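Local coordinates for protein putative agmatinase (Clostridium difficile, PDB 3LHL) that probably hydrolyses agmatine to putrescine and urea, as a manganese-dependent hydrolase of the arginase family, at residues 97-109 / 135-148. Sequence-based numbering, arbitrary orientation.
With MN (manganese (II) ion), chain B.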
ATOM      1  N   GLU A  97      -0.971  -4.339   9.243  1.00 20.24           N
ATOM      2  CA  GLU A  97      -0.102  -3.187   9.460  1.00 18.43           C
ATOM      3  C   GLU A  97       0.873  -2.908   8.322  1.00 16.63           C
ATOM      4  O   GLU A  97       1.176  -3.779   7.496  1.00 14.65           O
ATOM      5  CB  GLU A  97       0.657  -3.325  10.775  1.00 19.08           C
ATOM      6  CG  GLU A  97       1.631  -4.457  10.825  1.00 22.55           C
ATOM      7  CD  GLU A  97       2.412  -4.461  12.120  1.00 25.93           C
ATOM      8  OE1 GLU A  97       1.786  -4.634  13.192  1.00 26.27           O
ATOM      9  OE2 GLU A  97       3.649  -4.284  12.063  1.00 26.51           O
ATOM     10  N   HIS A  98       1.374  -1.680   8.296  1.00 15.97           N
ATOM     11  CA  HIS A  98       2.277  -1.245   7.240  1.00 15.31           C
ATOM     12  C   HIS A  98       3.635  -1.948   7.197  1.00 14.09           C
ATOM     13  O   HIS A  98       4.326  -1.901   6.187  1.00 13.87           O
ATOM     14  CB  HIS A  98       2.468   0.269   7.331  1.00 13.08           C
ATOM     15  CG  HIS A  98       2.628   0.935   6.000  1.00 12.86           C
ATOM     16  ND1 HIS A  98       2.499   2.295   5.827  1.00 12.28           N
ATOM     17  CD2 HIS A  98       2.908   0.424   4.778  1.00 11.86           C
ATOM     18  CE1 HIS A  98       2.688   2.595   4.555  1.00  9.83           C
ATOM     19  NE2 HIS A  98       2.938   1.478   3.898  1.00 12.04           N
ATOM     20  N   LEU A  99       4.019  -2.618   8.275  1.00 16.30           N
ATOM     21  CA  LEU A  99       5.315  -3.289   8.271  1.00 17.04           C
ATOM     22  C   LEU A  99       5.416  -4.385   7.202  1.00 16.76           C
ATOM     23  O   LEU A  99       6.505  -4.645   6.694  1.00 17.49           O
ATOM     24  CB  LEU A  99       5.626  -3.870   9.654  1.00 17.29           C
ATOM     25  CG  LEU A  99       7.019  -4.490   9.831  1.00 20.17           C
ATOM     26  CD1 LEU A  99       8.111  -3.482   9.483  1.00 16.73           C
ATOM     27  CD2 LEU A  99       7.171  -4.963  11.264  1.00 20.20           C
ATOM     28  N   VAL A 100       4.290  -5.009   6.848  1.00 14.13           N
ATOM     29  CA  VAL A 100       4.301  -6.074   5.840  1.00 14.78           C
ATOM     30  C   VAL A 100       4.912  -5.607   4.521  1.00 16.82           C
ATOM     31  O   VAL A 100       5.362  -6.417   3.712  1.00 16.36           O
ATOM     32  CB  VAL A 100       2.872  -6.626   5.540  1.00 14.11           C
ATOM     33  CG1 VAL A 100       2.217  -7.122   6.822  1.00 12.54           C
ATOM     34  CG2 VAL A 100       2.025  -5.564   4.866  1.00  9.66           C
ATOM     35  N   THR A 101       4.915  -4.296   4.311  1.00 16.67           N
ATOM     36  CA  THR A 101       5.470  -3.708   3.104  1.00 17.62           C
ATOM     37  C   THR A 101       6.995  -3.865   2.998  1.00 18.56           C
ATOM     38  O   THR A 101       7.535  -3.969   1.895  1.00 17.92           O
ATOM     39  CB  THR A 101       5.112  -2.204   3.034  1.00 18.21           C
ATOM     40  OG1 THR A 101       3.697  -2.063   2.855  1.00 22.20           O
ATOM     41  CG2 THR A 101       5.840  -1.519   1.883  1.00 18.36           C
ATOM     42  N   LEU A 102       7.687  -3.897   4.135  1.00 16.20           N
ATOM     43  CA  LEU A 102       9.146  -4.006   4.117  1.00 16.50           C
ATOM     44  C   LEU A 102       9.652  -5.260   3.402  1.00 16.74           C
ATOM     45  O   LEU A 102      10.403  -5.157   2.433  1.00 17.19           O
ATOM     46  CB  LEU A 102       9.707  -3.927   5.544  1.00 13.56           C
ATOM     47  CG  LEU A 102      11.222  -4.069   5.745  1.00 14.77           C
ATOM     48  CD1 LEU A 102      11.993  -3.145   4.792  1.00 15.12           C
ATOM     49  CD2 LEU A 102      11.553  -3.739   7.197  1.00 12.95           C
ATOM     50  N   PRO A 103       9.252  -6.458   3.866  1.00 16.49           N
ATOM     51  CA  PRO A 103       9.719  -7.677   3.197  1.00 16.52           C
ATOM     52  C   PRO A 103       9.234  -7.779   1.754  1.00 17.23           C
ATOM     53  O   PRO A 103       9.951  -8.272   0.885  1.00 16.44           O
ATOM     54  CB  PRO A 103       9.166  -8.796   4.081  1.00 17.13           C
ATOM     55  CG  PRO A 103       7.950  -8.185   4.705  1.00 15.50           C
ATOM     56  CD  PRO A 103       8.429  -6.791   5.042  1.00 16.90           C
ATOM     57  N   ALA A 104       8.018  -7.302   1.505  1.00 17.21           N
ATOM     58  CA  ALA A 104       7.444  -7.341   0.167  1.00 17.48           C
ATOM     59  C   ALA A 104       8.290  -6.485  -0.758  1.00 18.45           C
ATOM     60  O   ALA A 104       8.657  -6.907  -1.861  1.00 17.98           O
ATOM     61  CB  ALA A 104       6.013  -6.823   0.195  1.00 16.69           C
ATOM     62  N   PHE A 105       8.596  -5.276  -0.300  1.00 19.52           N
ATOM     63  CA  PHE A 105       9.403  -4.357  -1.077  1.00 18.43           C
ATOM     64  C   PHE A 105      10.758  -4.984  -1.353  1.00 18.98           C
ATOM     65  O   PHE A 105      11.259  -4.922  -2.475  1.00 18.62           O
ATOM     66  CB  PHE A 105       9.616  -3.040  -0.332  1.00 18.55           C
ATOM     67  CG  PHE A 105      10.598  -2.136  -1.012  1.00 19.44           C
ATOM     68  CD1 PHE A 105      10.262  -1.505  -2.209  1.00 18.55           C
ATOM     69  CD2 PHE A 105      11.890  -1.993  -0.513  1.00 15.51           C
ATOM     70  CE1 PHE A 105      11.207  -0.751  -2.903  1.00 20.66           C
ATOM     71  CE2 PHE A 105      12.840  -1.244  -1.192  1.00 17.04           C
ATOM     72  CZ  PHE A 105      12.501  -0.621  -2.393  1.00 18.96           C
ATOM     73  N   LYS A 106      11.351  -5.589  -0.330  1.00 18.32           N
ATOM     74  CA  LYS A 106      12.656  -6.212  -0.505  1.00 20.35           C
ATOM     75  C   LYS A 106      12.640  -7.247  -1.622  1.00 20.09           C
ATOM     76  O   LYS A 106      13.524  -7.255  -2.477  1.00 20.84           O
ATOM     77  CB  LYS A 106      13.131  -6.853   0.802  1.00 20.09           C
ATOM     78  CG  LYS A 106      13.656  -5.838   1.814  1.00 23.75           C
ATOM     79  CD  LYS A 106      14.102  -6.498   3.107  1.00 25.21           C
ATOM     80  CE  LYS A 106      14.620  -5.465   4.093  1.00 25.61           C
ATOM     81  NZ  LYS A 106      15.087  -6.081   5.365  1.00 25.63           N
ATOM     82  N   ALA A 107      11.630  -8.111  -1.617  1.00 19.16           N
ATOM     83  CA  ALA A 107      11.516  -9.145  -2.634  1.00 20.00           C
ATOM     84  C   ALA A 107      11.447  -8.512  -4.026  1.00 19.29           C
ATOM     85  O   ALA A 107      11.996  -9.048  -4.986  1.00 18.22           O
ATOM     86  CB  ALA A 107      10.277 -10.007  -2.377  1.00 18.97           C
ATOM     87  N   VAL A 108      10.773  -7.371  -4.130  1.00 18.28           N
ATOM     88  CA  VAL A 108      10.649  -6.683  -5.407  1.00 17.88           C
ATOM     89  C   VAL A 108      11.968  -5.996  -5.760  1.00 19.56           C
ATOM     90  O   VAL A 108      12.439  -6.076  -6.898  1.00 19.93           O
ATOM     91  CB  VAL A 108       9.524  -5.619  -5.371  1.00 19.05           C
ATOM     92  CG1 VAL A 108       9.442  -4.903  -6.711  1.00 14.98           C
ATOM     93  CG2 VAL A 108       8.184  -6.278  -5.041  1.00 16.71           C
ATOM     94  N   HIS A 109      12.566  -5.333  -4.774  1.00 18.71           N
ATOM     95  CA  HIS A 109      13.824  -4.626  -4.976  1.00 19.30           C
ATOM     96  C   HIS A 109      14.951  -5.570  -5.396  1.00 19.57           C
ATOM     97  O   HIS A 109      15.871  -5.166  -6.102  1.00 20.06           O
ATOM     98  CB  HIS A 109      14.209  -3.864  -3.702  1.00 16.92           C
ATOM     99  CG  HIS A 109      15.496  -3.106  -3.817  1.00 16.91           C
ATOM    100  ND1 HIS A 109      16.671  -3.540  -3.242  1.00 15.51           N
ATOM    101  CD2 HIS A 109      15.802  -1.965  -4.480  1.00 14.87           C
ATOM    102  CE1 HIS A 109      17.645  -2.702  -3.550  1.00 14.56           C
ATOM    103  NE2 HIS A 109      17.145  -1.739  -4.301  1.00 14.00           N
ATOM    104  N   ASN A 135      11.771  -2.302  13.656  1.00 24.19           N
ATOM    105  CA  ASN A 135      10.808  -2.810  12.693  1.00 24.29           C
ATOM    106  C   ASN A 135       9.407  -2.652  13.249  1.00 23.48           C
ATOM    107  O   ASN A 135       8.960  -3.434  14.088  1.00 22.96           O
ATOM    108  CB  ASN A 135      11.103  -4.277  12.373  1.00 25.47           C
ATOM    109  CG  ASN A 135      12.451  -4.457  11.700  1.00 27.30           C
ATOM    110  OD1 ASN A 135      12.740  -3.809  10.695  1.00 26.49           O
ATOM    111  ND2 ASN A 135      13.284  -5.333  12.251  1.00 26.41           N
ATOM    112  N   SER A 136       8.729  -1.617  12.770  1.00 21.95           N
ATOM    113  CA  SER A 136       7.379  -1.284  13.196  1.00 20.95           C
ATOM    114  C   SER A 136       6.628  -0.691  12.015  1.00 20.57           C
ATOM    115  O   SER A 136       7.235  -0.322  11.005  1.00 21.13           O
ATOM    116  CB  SER A 136       7.448  -0.258  14.331  1.00 21.68           C
ATOM    117  OG  SER A 136       6.198   0.370  14.549  1.00 23.53           O
ATOM    118  N   HIS A 137       5.309  -0.594  12.135  1.00 19.25           N
ATOM    119  CA  HIS A 137       4.519  -0.010  11.060  1.00 18.26           C
ATOM    120  C   HIS A 137       4.881   1.471  10.915  1.00 17.25           C
ATOM    121  O   HIS A 137       4.749   2.049   9.836  1.00 16.33           O
ATOM    122  CB  HIS A 137       3.016  -0.148  11.351  1.00 17.00           C
ATOM    123  CG  HIS A 137       2.591   0.422  12.671  1.00 16.64           C
ATOM    124  ND1 HIS A 137       2.647  -0.297  13.847  1.00 19.06           N
ATOM    125  CD2 HIS A 137       2.092   1.639  12.999  1.00 16.22           C
ATOM    126  CE1 HIS A 137       2.197   0.450  14.842  1.00 17.16           C
ATOM    127  NE2 HIS A 137       1.855   1.628  14.355  1.00 17.12           N
ATOM    128  N   ALA A 138       5.359   2.066  12.008  1.00 16.91           N
ATOM    129  CA  ALA A 138       5.721   3.486  12.045  1.00 16.85           C
ATOM    130  C   ALA A 138       7.139   3.831  11.585  1.00 18.59           C
ATOM    131  O   ALA A 138       7.511   5.009  11.545  1.00 17.07           O
ATOM    132  CB  ALA A 138       5.503   4.029  13.452  1.00 15.36           C
ATOM    133  N   THR A 139       7.929   2.818  11.241  1.00 18.34           N
ATOM    134  CA  THR A 139       9.299   3.053  10.795  1.00 17.41           C
ATOM    135  C   THR A 139       9.532   2.448   9.418  1.00 18.11           C
ATOM    136  O   THR A 139      10.642   2.513   8.894  1.00 19.21           O
ATOM    137  CB  THR A 139      10.322   2.398  11.745  1.00 16.89           C
ATOM    138  OG1 THR A 139      10.235   0.975  11.608  1.00 16.35           O
ATOM    139  CG2 THR A 139      10.047   2.777  13.207  1.00 13.51           C
ATOM    140  N   VAL A 140       8.490   1.868   8.831  1.00 16.97           N
ATOM    141  CA  VAL A 140       8.623   1.203   7.539  1.00 17.01           C
ATOM    142  C   VAL A 140       9.316   2.000   6.427  1.00 18.08           C
ATOM    143  O   VAL A 140      10.170   1.460   5.722  1.00 18.18           O
ATOM    144  CB  VAL A 140       7.240   0.683   7.025  1.00 17.23           C
ATOM    145  CG1 VAL A 140       6.335   1.850   6.627  1.00 15.76           C
ATOM    146  CG2 VAL A 140       7.452  -0.271   5.856  1.00 16.22           C
ATOM    147  N   ILE A 141       8.977   3.275   6.268  1.00 16.35           N
ATOM    148  CA  ILE A 141       9.605   4.056   5.211  1.00 18.15           C
ATOM    149  C   ILE A 141      11.071   4.343   5.507  1.00 18.32           C
ATOM    150  O   ILE A 141      11.883   4.452   4.587  1.00 19.29           O
ATOM    151  CB  ILE A 141       8.843   5.384   4.960  1.00 19.20           C
ATOM    152  CG1 ILE A 141       7.406   5.071   4.537  1.00 18.26           C
ATOM    153  CG2 ILE A 141       9.527   6.192   3.854  1.00 18.81           C
ATOM    154  CD1 ILE A 141       7.310   4.164   3.324  1.00 19.58           C
ATOM    155  N   LYS A 142      11.415   4.463   6.788  1.00 19.68           N
ATOM    156  CA  LYS A 142      12.800   4.709   7.163  1.00 18.18           C
ATOM    157  C   LYS A 142      13.588   3.454   6.796  1.00 17.81           C
ATOM    158  O   LYS A 142      14.696   3.536   6.270  1.00 17.20           O
ATOM    159  CB  LYS A 142      12.910   4.983   8.665  1.00 18.62           C
ATOM    160  CG  LYS A 142      14.321   5.310   9.137  1.00 18.96           C
ATOM    161  CD  LYS A 142      14.859   6.573   8.469  1.00 20.89           C
ATOM    162  CE  LYS A 142      16.322   6.802   8.811  1.00 21.37           C
ATOM    163  NZ  LYS A 142      16.546   6.957  10.277  1.00 24.14           N
ATOM    164  N   ARG A 143      13.002   2.290   7.066  1.00 18.43           N
ATOM    165  CA  ARG A 143      13.650   1.024   6.736  1.00 20.80           C
ATOM    166  C   ARG A 143      13.890   0.949   5.235  1.00 20.48           C
ATOM    167  O   ARG A 143      14.960   0.535   4.790  1.00 19.92           O
ATOM    168  CB  ARG A 143      12.782  -0.161   7.161  1.00 21.13           C
ATOM    169  CG  ARG A 143      12.733  -0.363   8.655  1.00 24.11           C
ATOM    170  CD  ARG A 143      14.143  -0.478   9.219  1.00 25.22           C
ATOM    171  NE  ARG A 143      14.209   0.207  10.498  1.00 31.77           N
ATOM    172  CZ  ARG A 143      15.005   1.234  10.763  1.00 31.81           C
ATOM    173  NH1 ARG A 143      15.828   1.706   9.837  1.00 29.82           N
ATOM    174  NH2 ARG A 143      14.950   1.806  11.955  1.00 34.66           N
ATOM    175  N   ILE A 144      12.889   1.356   4.461  1.00 18.45           N
ATOM    176  CA  ILE A 144      13.002   1.335   3.014  1.00 20.07           C
ATOM    177  C   ILE A 144      14.026   2.349   2.520  1.00 19.23           C
ATOM    178  O   ILE A 144      14.750   2.085   1.566  1.00 19.84           O
ATOM    179  CB  ILE A 144      11.636   1.594   2.349  1.00 20.12           C
ATOM    180  CG1 ILE A 144      10.717   0.390   2.612  1.00 18.59           C
ATOM    181  CG2 ILE A 144      11.820   1.867   0.855  1.00 17.09           C
ATOM    182  CD1 ILE A 144       9.309   0.527   2.061  1.00 17.71           C
ATOM    183  N   TRP A 145      14.099   3.503   3.172  1.00 19.82           N
ATOM    184  CA  TRP A 145      15.069   4.511   2.773  1.00 20.16           C
ATOM    185  C   TRP A 145      16.488   3.969   2.980  1.00 20.57           C
ATOM    186  O   TRP A 145      17.401   4.294   2.219  1.00 20.32           O
ATOM    187  CB  TRP A 145      14.891   5.792   3.585  1.00 21.23           C
ATOM    188  CG  TRP A 145      15.924   6.824   3.256  1.00 21.38           C
ATOM    189  CD1 TRP A 145      15.939   7.656   2.171  1.00 21.99           C
ATOM    190  CD2 TRP A 145      17.129   7.090   3.986  1.00 20.20           C
ATOM    191  NE1 TRP A 145      17.084   8.425   2.179  1.00 21.04           N
ATOM    192  CE2 TRP A 145      17.831   8.098   3.282  1.00 20.89           C
ATOM    193  CE3 TRP A 145      17.685   6.573   5.166  1.00 19.90           C
ATOM    194  CZ2 TRP A 145      19.063   8.600   3.721  1.00 21.03           C
ATOM    195  CZ3 TRP A 145      18.910   7.071   5.603  1.00 19.97           C
ATOM    196  CH2 TRP A 145      19.587   8.077   4.880  1.00 21.16           C
ATOM    197  N   ASP A 146      16.673   3.151   4.014  1.00 18.88           N
ATOM    198  CA  ASP A 146      17.982   2.565   4.275  1.00 19.41           C
ATOM    199  C   ASP A 146      18.386   1.679   3.100  1.00 20.12           C
ATOM    200  O   ASP A 146      19.567   1.400   2.903  1.00 20.34           O
ATOM    201  CB  ASP A 146      17.974   1.715   5.553  1.00 18.11           C
ATOM    202  CG  ASP A 146      17.997   2.550   6.812  1.00 19.61           C
ATOM    203  OD1 ASP A 146      18.534   3.675   6.776  1.00 20.71           O
ATOM    204  OD2 ASP A 146      17.493   2.074   7.849  1.00 22.24           O
ATOM    205  N   ILE A 147      17.404   1.240   2.323  1.00 18.78           N
ATOM    206  CA  ILE A 147      17.687   0.383   1.181  1.00 20.95           C
ATOM    207  C   ILE A 147      17.903   1.137  -0.132  1.00 21.56           C
ATOM    208  O   ILE A 147      18.825   0.820  -0.879  1.00 24.30           O
ATOM    209  CB  ILE A 147      16.557  -0.651   0.969  1.00 19.12           C
ATOM    210  CG1 ILE A 147      16.429  -1.545   2.204  1.00 19.39           C
ATOM    211  CG2 ILE A 147      16.845  -1.497  -0.260  1.00 17.78           C
ATOM    212  CD1 ILE A 147      15.272  -2.525   2.131  1.00 20.05           C
ATOM    213  N   VAL A 148      17.068   2.136  -0.409  1.00 21.61           N
ATOM    214  CA  VAL A 148      17.169   2.884  -1.663  1.00 19.61           C
ATOM    215  C   VAL A 148      17.868   4.233  -1.594  1.00 20.38           C
ATOM    216  O   VAL A 148      18.378   4.719  -2.605  1.00 20.75           O
ATOM    217  CB  VAL A 148      15.771   3.113  -2.285  1.00 20.02           C
ATOM    218  CG1 VAL A 148      15.091   1.770  -2.545  1.00 18.60           C
ATOM    219  CG2 VAL A 148      14.921   3.982  -1.359  1.00 15.15           C
TER
HETATM  220 MN    MN B 301       1.766   3.797   7.293  1.00 18.22          MN
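Val140 lays CG1 over one face of the His98 imidazole, 4.0 Å from the ring centroid and 14° off its normal, a CH-pi contact that backs a metal ligand. His98 ND1 binds a manganese ion at 2.2 Å; Asp121, Asp125 and Asp202 complete that site, while Thr200 hydrogen-bonds NE2, so the bonds at both ring nitrogens fix the ring's rotation, and the methyl packs against one of its faces. The other branch of Val140, CG2, lies 3.5 Å from the His98 carbonyl oxygen. Beside it, the backbones come together where the CA atoms of Leu99 and His137 lie 4.4 Å apart.

Farther along, helices 101-109 and 140-148 run nearly parallel, their axes 9.9 Å apart and crossing at -22°. No hydrogen bond joins the segments; the packing is mainly apolar and includes knobs-into-holes. Leu102 sits among Val140, Arg143, Ile144 and Ile147, and Ile147 in return enters the hole formed by Leu102, Phe105, Lys106 and His109. Phe105, its CG anti to the backbone N (chi1 172°), swings its ring between the helices: Ile144 CG2 lies over one face, whereas Val148 CG1 meets the edge at CZ, 3.5 Å away. This ring also reaches Ile115 and Val117 of the underlying strand 115-120.

Val140, Leu102, Phe105 and Ile144 are buried; toward solvent the contacts are as close, but exposed or partly exposed residues make them. There the extended Lys106 chain crosses Ile147, bringing CE within 3.6 Å of CD1, and Ile147 CG2 covers a face of the His109 ring. Arg143 contributes CB to Leu102, but its guanidinium turns away to Asp146 and Glu128.

Two helices packed along one side of a parallel sheet, with a manganese-binding histidine in the 3-10 turn between strand 90-95 and helix 101-109, are characteristic of the arginase-family alpha/beta fold.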